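Local atomic coordinates of methyltransferase (Thermus thermophilus, PDB entry 1WS6), a protein that probably transfers methyl groups from S-adenosylmethionine to a substrate not yet identified. Residues A50-E62 with A75-G89. Numbering follows the deposited sequence.
Sequences AGSGAVGLEAASE and AVRLLKENVRRTGLG
L57 packs on N82 and V83 between two near-parallel neighbouring helices of a Rossmann-like methyltransferase fold, and the turn before the first helix (S52) and the loop after the second (L88) extend the contact. Helices 54-61 and 73-86 follow the neighbouring parallel strands 44-48 and 65-69 of the mixed central sheet, and their segments run 24° apart with axes 11.0 Å from each other. The glycine-rich turn G51-G53 resembles the one that binds S-adenosylmethionine in related enzymes. G53 has positive phi, a backbone shape that glycine adopts readily, and its CA lies near L79 CD2.

N82 joins the turn to the second helix: its ND2 donates to S52 O at 3.0 Å, tilted 33° from the carbonyl plane, while OD1 accepts from K15 N. Both ends of this buried amide are thus used. The same S52 O receives a CA-H...O contact from L79.

Farther along, L57 sets CD1 on N82 CB at 3.6 Å and CD2 on V83 CG2 at 3.8 Å. G87, with positive phi, ends helix 73-86 in a Schellman motif, after which L88 turns back onto helix 54-61. With CG anti to its carbonyl carbon (chi1 -69°), L88 sets CD1 3.5 Å from S61 CB.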
ATOM      1  N   ALA A  50       2.040  -3.170  -5.113  1.00 25.20           N
ATOM      2  CA  ALA A  50       1.542  -1.910  -5.627  1.00 27.68           C
ATOM      3  C   ALA A  50       1.145  -2.267  -7.050  1.00 30.03           C
ATOM      4  O   ALA A  50       1.637  -3.250  -7.599  1.00 33.85           O
ATOM      5  CB  ALA A  50       2.651  -0.876  -5.627  1.00 25.45           C
ATOM      6  N   GLY A  51       0.240  -1.519  -7.652  1.00 29.38           N
ATOM      7  CA  GLY A  51      -0.114  -1.850  -9.023  1.00 28.11           C
ATOM      8  C   GLY A  51       0.379  -0.684  -9.842  1.00 28.76           C
ATOM      9  O   GLY A  51       1.585  -0.508 -10.029  1.00 27.18           O
ATOM     10  N   SER A  52      -0.559   0.122 -10.320  1.00 29.48           N
ATOM     11  CA  SER A  52      -0.209   1.315 -11.065  1.00 30.47           C
ATOM     12  C   SER A  52       0.290   2.265  -9.981  1.00 30.60           C
ATOM     13  O   SER A  52       0.880   3.301 -10.276  1.00 31.56           O
ATOM     14  CB  SER A  52      -1.445   1.903 -11.735  1.00 32.73           C
ATOM     15  OG  SER A  52      -2.101   0.930 -12.525  1.00 38.76           O
ATOM     16  N   GLY A  53       0.028   1.895  -8.723  1.00 28.79           N
ATOM     17  CA  GLY A  53       0.465   2.685  -7.584  1.00 27.14           C
ATOM     18  C   GLY A  53      -0.572   3.527  -6.850  1.00 25.69           C
ATOM     19  O   GLY A  53      -0.206   4.420  -6.082  1.00 26.02           O
ATOM     20  N   ALA A  54      -1.854   3.236  -7.045  1.00 22.46           N
ATOM     21  CA  ALA A  54      -2.911   4.018  -6.407  1.00 22.10           C
ATOM     22  C   ALA A  54      -2.672   4.365  -4.936  1.00 22.40           C
ATOM     23  O   ALA A  54      -2.687   5.535  -4.552  1.00 23.36           O
ATOM     24  CB  ALA A  54      -4.242   3.308  -6.558  1.00 18.23           C
ATOM     25  N   VAL A  55      -2.440   3.356  -4.109  1.00 22.99           N
ATOM     26  CA  VAL A  55      -2.235   3.603  -2.691  1.00 22.39           C
ATOM     27  C   VAL A  55      -0.851   4.154  -2.347  1.00 20.35           C
ATOM     28  O   VAL A  55      -0.736   5.119  -1.593  1.00 20.98           O
ATOM     29  CB  VAL A  55      -2.540   2.319  -1.862  1.00 22.89           C
ATOM     30  CG1 VAL A  55      -1.657   1.164  -2.334  1.00 26.10           C
ATOM     31  CG2 VAL A  55      -2.336   2.598  -0.376  1.00 22.85           C
ATOM     32  N   GLY A  56       0.197   3.567  -2.911  1.00 20.48           N
ATOM     33  CA  GLY A  56       1.538   4.048  -2.629  1.00 21.13           C
ATOM     34  C   GLY A  56       1.792   5.482  -3.100  1.00 23.02           C
ATOM     35  O   GLY A  56       2.530   6.238  -2.458  1.00 23.17           O
ATOM     36  N   LEU A  57       1.206   5.859  -4.232  1.00 20.80           N
ATOM     37  CA  LEU A  57       1.393   7.211  -4.741  1.00 21.27           C
ATOM     38  C   LEU A  57       0.583   8.202  -3.909  1.00 22.05           C
ATOM     39  O   LEU A  57       0.955   9.376  -3.778  1.00 18.38           O
ATOM     40  CB  LEU A  57       0.985   7.293  -6.212  1.00 19.35           C
ATOM     41  CG  LEU A  57       1.954   6.575  -7.158  1.00 22.80           C
ATOM     42  CD1 LEU A  57       1.463   6.670  -8.602  1.00 23.41           C
ATOM     43  CD2 LEU A  57       3.336   7.209  -7.026  1.00 21.37           C
ATOM     44  N   GLU A  58      -0.527   7.724  -3.350  1.00 21.19           N
ATOM     45  CA  GLU A  58      -1.365   8.570  -2.518  1.00 20.75           C
ATOM     46  C   GLU A  58      -0.544   8.926  -1.282  1.00 21.15           C
ATOM     47  O   GLU A  58      -0.541  10.068  -0.832  1.00 22.31           O
ATOM     48  CB  GLU A  58      -2.634   7.825  -2.114  1.00 19.78           C
ATOM     49  CG  GLU A  58      -3.584   8.622  -1.231  1.00 20.30           C
ATOM     50  CD  GLU A  58      -4.270   9.763  -1.970  1.00 21.67           C
ATOM     51  OE1 GLU A  58      -4.679   9.563  -3.134  1.00 21.81           O
ATOM     52  OE2 GLU A  58      -4.415  10.853  -1.382  1.00 20.09           O
ATOM     53  N   ALA A  59       0.161   7.941  -0.739  1.00 20.07           N
ATOM     54  CA  ALA A  59       0.996   8.174   0.435  1.00 20.31           C
ATOM     55  C   ALA A  59       2.080   9.194   0.093  1.00 20.50           C
ATOM     56  O   ALA A  59       2.323  10.132   0.853  1.00 21.01           O
ATOM     57  CB  ALA A  59       1.639   6.860   0.905  1.00 19.00           C
ATOM     58  N   ALA A  60       2.725   9.008  -1.054  1.00 18.74           N
ATOM     59  CA  ALA A  60       3.777   9.916  -1.478  1.00 19.85           C
ATOM     60  C   ALA A  60       3.229  11.322  -1.599  1.00 21.55           C
ATOM     61  O   ALA A  60       3.841  12.280  -1.135  1.00 25.71           O
ATOM     62  CB  ALA A  60       4.347   9.470  -2.804  1.00 18.86           C
ATOM     63  N   SER A  61       2.062  11.445  -2.216  1.00 22.98           N
ATOM     64  CA  SER A  61       1.441  12.742  -2.402  1.00 22.21           C
ATOM     65  C   SER A  61       1.108  13.391  -1.076  1.00 22.84           C
ATOM     66  O   SER A  61       1.013  14.612  -0.980  1.00 23.07           O
ATOM     67  CB  SER A  61       0.159  12.605  -3.225  1.00 22.29           C
ATOM     68  OG  SER A  61      -0.485  13.860  -3.367  1.00 20.34           O
ATOM     69  N   GLU A  62       0.934  12.578  -0.044  1.00 22.14           N
ATOM     70  CA  GLU A  62       0.573  13.127   1.246  1.00 22.04           C
ATOM     71  C   GLU A  62       1.728  13.316   2.207  1.00 21.30           C
ATOM     72  O   GLU A  62       1.518  13.502   3.399  1.00 20.42           O
ATOM     73  CB  GLU A  62      -0.542  12.287   1.881  1.00 23.23           C
ATOM     74  CG  GLU A  62      -1.887  12.529   1.203  1.00 23.00           C
ATOM     75  CD  GLU A  62      -3.037  11.771   1.836  1.00 25.97           C
ATOM     76  OE1 GLU A  62      -3.144  11.740   3.084  1.00 23.20           O
ATOM     77  OE2 GLU A  62      -3.855  11.220   1.068  1.00 28.15           O
ATOM     78  N   ALA A  75       2.721  -3.596 -14.976  1.00 30.40           N
ATOM     79  CA  ALA A  75       2.300  -2.708 -13.909  1.00 28.58           C
ATOM     80  C   ALA A  75       3.431  -1.751 -13.568  1.00 27.19           C
ATOM     81  O   ALA A  75       3.199  -0.563 -13.351  1.00 27.91           O
ATOM     82  CB  ALA A  75       1.908  -3.517 -12.675  1.00 28.05           C
ATOM     83  N   VAL A  76       4.655  -2.265 -13.525  1.00 24.92           N
ATOM     84  CA  VAL A  76       5.799  -1.423 -13.199  1.00 24.74           C
ATOM     85  C   VAL A  76       5.956  -0.313 -14.231  1.00 25.61           C
ATOM     86  O   VAL A  76       6.297   0.820 -13.895  1.00 24.56           O
ATOM     87  CB  VAL A  76       7.105  -2.239 -13.129  1.00 22.33           C
ATOM     88  CG1 VAL A  76       8.294  -1.308 -12.964  1.00 21.13           C
ATOM     89  CG2 VAL A  76       7.041  -3.205 -11.960  1.00 22.20           C
ATOM     90  N   ARG A  77       5.703  -0.652 -15.487  1.00 26.61           N
ATOM     91  CA  ARG A  77       5.807   0.309 -16.569  1.00 27.61           C
ATOM     92  C   ARG A  77       4.814   1.423 -16.274  1.00 26.28           C
ATOM     93  O   ARG A  77       5.169   2.593 -16.285  1.00 25.57           O
ATOM     94  CB  ARG A  77       5.474  -0.375 -17.895  1.00 32.73           C
ATOM     95  CG  ARG A  77       5.701   0.476 -19.127  1.00 40.41           C
ATOM     96  CD  ARG A  77       5.539  -0.358 -20.397  1.00 46.93           C
ATOM     97  NE  ARG A  77       5.987   0.375 -21.580  1.00 53.97           N
ATOM     98  CZ  ARG A  77       6.177  -0.169 -22.783  1.00 57.30           C
ATOM     99  NH1 ARG A  77       5.959  -1.466 -22.977  1.00 59.28           N
ATOM    100  NH2 ARG A  77       6.602   0.584 -23.793  1.00 57.87           N
ATOM    101  N   LEU A  78       3.569   1.052 -15.997  1.00 25.04           N
ATOM    102  CA  LEU A  78       2.542   2.034 -15.681  1.00 24.62           C
ATOM    103  C   LEU A  78       2.860   2.789 -14.395  1.00 24.26           C
ATOM    104  O   LEU A  78       2.572   3.982 -14.269  1.00 23.44           O
ATOM    105  CB  LEU A  78       1.187   1.355 -15.537  1.00 24.58           C
ATOM    106  CG  LEU A  78       0.614   0.799 -16.836  1.00 28.81           C
ATOM    107  CD1 LEU A  78      -0.821   0.369 -16.609  1.00 27.23           C
ATOM    108  CD2 LEU A  78       0.686   1.864 -17.928  1.00 26.65           C
ATOM    109  N   LEU A  79       3.451   2.080 -13.440  1.00 23.48           N
ATOM    110  CA  LEU A  79       3.804   2.661 -12.153  1.00 23.14           C
ATOM    111  C   LEU A  79       4.765   3.832 -12.347  1.00 22.28           C
ATOM    112  O   LEU A  79       4.600   4.896 -11.756  1.00 20.50           O
ATOM    113  CB  LEU A  79       4.461   1.598 -11.277  1.00 22.75           C
ATOM    114  CG  LEU A  79       4.299   1.720  -9.766  1.00 22.97           C
ATOM    115  CD1 LEU A  79       5.443   0.984  -9.105  1.00 25.46           C
ATOM    116  CD2 LEU A  79       4.312   3.165  -9.343  1.00 25.85           C
ATOM    117  N   LYS A  80       5.774   3.619 -13.181  1.00 22.58           N
ATOM    118  CA  LYS A  80       6.766   4.641 -13.451  1.00 23.31           C
ATOM    119  C   LYS A  80       6.157   5.802 -14.211  1.00 24.28           C
ATOM    120  O   LYS A  80       6.502   6.965 -13.969  1.00 24.42           O
ATOM    121  CB  LYS A  80       7.936   4.031 -14.220  1.00 23.49           C
ATOM    122  CG  LYS A  80       8.686   2.997 -13.393  1.00 24.72           C
ATOM    123  CD  LYS A  80       9.919   2.469 -14.101  1.00 25.90           C
ATOM    124  CE  LYS A  80      10.656   1.464 -13.217  1.00 28.77           C
ATOM    125  NZ  LYS A  80      11.870   0.901 -13.865  1.00 30.07           N
ATOM    126  N   GLU A  81       5.249   5.494 -15.128  1.00 23.21           N
ATOM    127  CA  GLU A  81       4.590   6.547 -15.875  1.00 26.70           C
ATOM    128  C   GLU A  81       3.791   7.380 -14.880  1.00 25.93           C
ATOM    129  O   GLU A  81       3.736   8.604 -14.990  1.00 27.60           O
ATOM    130  CB  GLU A  81       3.636   5.975 -16.934  1.00 28.51           C
ATOM    131  CG  GLU A  81       4.313   5.142 -18.012  1.00 34.88           C
ATOM    132  CD  GLU A  81       3.430   4.942 -19.239  1.00 39.80           C
ATOM    133  OE1 GLU A  81       3.808   4.143 -20.129  1.00 41.20           O
ATOM    134  OE2 GLU A  81       2.360   5.594 -19.318  1.00 41.88           O
ATOM    135  N   ASN A  82       3.183   6.714 -13.901  1.00 23.20           N
ATOM    136  CA  ASN A  82       2.383   7.417 -12.917  1.00 21.87           C
ATOM    137  C   ASN A  82       3.220   8.254 -11.964  1.00 20.99           C
ATOM    138  O   ASN A  82       2.783   9.319 -11.537  1.00 20.27           O
ATOM    139  CB  ASN A  82       1.488   6.439 -12.145  1.00 22.22           C
ATOM    140  CG  ASN A  82       0.320   5.936 -12.984  1.00 23.96           C
ATOM    141  OD1 ASN A  82      -0.188   6.656 -13.836  1.00 22.73           O
ATOM    142  ND2 ASN A  82      -0.119   4.702 -12.734  1.00 23.80           N
ATOM    143  N   VAL A  83       4.417   7.776 -11.635  1.00 20.97           N
ATOM    144  CA  VAL A  83       5.314   8.508 -10.757  1.00 20.37           C
ATOM    145  C   VAL A  83       5.655   9.805 -11.488  1.00 24.12           C
ATOM    146  O   VAL A  83       5.794  10.865 -10.873  1.00 25.62           O
ATOM    147  CB  VAL A  83       6.607   7.680 -10.460  1.00 20.76           C
ATOM    148  CG1 VAL A  83       7.738   8.587  -9.973  1.00 17.92           C
ATOM    149  CG2 VAL A  83       6.313   6.628  -9.391  1.00 17.23           C
ATOM    150  N   ARG A  84       5.763   9.711 -12.811  1.00 27.31           N
ATOM    151  CA  ARG A  84       6.057  10.855 -13.664  1.00 29.76           C
ATOM    152  C   ARG A  84       4.884  11.829 -13.718  1.00 30.57           C
ATOM    153  O   ARG A  84       5.055  13.018 -13.449  1.00 32.30           O
ATOM    154  CB  ARG A  84       6.384  10.389 -15.082  1.00 32.20           C
ATOM    155  CG  ARG A  84       7.814   9.928 -15.267  1.00 38.11           C
ATOM    156  CD  ARG A  84       8.740  11.082 -15.649  1.00 42.13           C
ATOM    157  NE  ARG A  84       8.829  11.250 -17.100  1.00 46.19           N
ATOM    158  CZ  ARG A  84       9.685  12.064 -17.716  1.00 47.68           C
ATOM    159  NH1 ARG A  84      10.534  12.800 -17.008  1.00 48.92           N
ATOM    160  NH2 ARG A  84       9.700  12.132 -19.042  1.00 48.18           N
ATOM    161  N   ARG A  85       3.699  11.333 -14.064  1.00 29.52           N
ATOM    162  CA  ARG A  85       2.521  12.192 -14.149  1.00 29.66           C
ATOM    163  C   ARG A  85       2.298  12.954 -12.849  1.00 28.47           C
ATOM    164  O   ARG A  85       1.972  14.137 -12.867  1.00 29.92           O
ATOM    165  CB  ARG A  85       1.261  11.379 -14.451  1.00 32.43           C
ATOM    166  CG  ARG A  85       1.281  10.597 -15.746  1.00 39.21           C
ATOM    167  CD  ARG A  85       0.010   9.742 -15.922  1.00 43.30           C
ATOM    168  NE  ARG A  85      -1.128  10.483 -16.476  1.00 47.79           N
ATOM    169  CZ  ARG A  85      -1.792  11.446 -15.836  1.00 49.84           C
ATOM    170  NH1 ARG A  85      -1.439  11.798 -14.609  1.00 51.72           N
ATOM    171  NH2 ARG A  85      -2.815  12.057 -16.420  1.00 49.20           N
ATOM    172  N   THR A  86       2.478  12.280 -11.721  1.00 25.85           N
ATOM    173  CA  THR A  86       2.258  12.915 -10.435  1.00 24.68           C
ATOM    174  C   THR A  86       3.441  13.773 -10.007  1.00 25.23           C
ATOM    175  O   THR A  86       3.313  14.640  -9.144  1.00 23.21           O
ATOM    176  CB  THR A  86       1.969  11.864  -9.341  1.00 25.90           C
ATOM    177  OG1 THR A  86       3.162  11.131  -9.043  1.00 24.97           O
ATOM    178  CG2 THR A  86       0.892  10.892  -9.815  1.00 23.42           C
ATOM    179  N   GLY A  87       4.592  13.537 -10.625  1.00 24.98           N
ATOM    180  CA  GLY A  87       5.765  14.312 -10.280  1.00 25.82           C
ATOM    181  C   GLY A  87       6.161  14.076  -8.840  1.00 25.82           C
ATOM    182  O   GLY A  87       6.778  14.917  -8.201  1.00 26.72           O
ATOM    183  N   LEU A  88       5.798  12.915  -8.323  1.00 26.08           N
ATOM    184  CA  LEU A  88       6.130  12.573  -6.957  1.00 25.62           C
ATOM    185  C   LEU A  88       7.433  11.789  -6.902  1.00 27.05           C
ATOM    186  O   LEU A  88       7.838  11.153  -7.886  1.00 27.21           O
ATOM    187  CB  LEU A  88       5.001  11.748  -6.331  1.00 23.05           C
ATOM    188  CG  LEU A  88       3.709  12.522  -6.084  1.00 22.47           C
ATOM    189  CD1 LEU A  88       2.690  11.623  -5.410  1.00 21.86           C
ATOM    190  CD2 LEU A  88       4.008  13.728  -5.209  1.00 19.49           C
ATOM    191  N   GLY A  89       8.092  11.861  -5.752  1.00 26.43           N
ATOM    192  CA  GLY A  89       9.327  11.135  -5.557  1.00 27.45           C
ATOM    193  C   GLY A  89       8.966   9.864  -4.814  1.00 28.22           C
ATOM    194  O   GLY A  89       8.457   9.910  -3.698  1.00 29.10           O
TER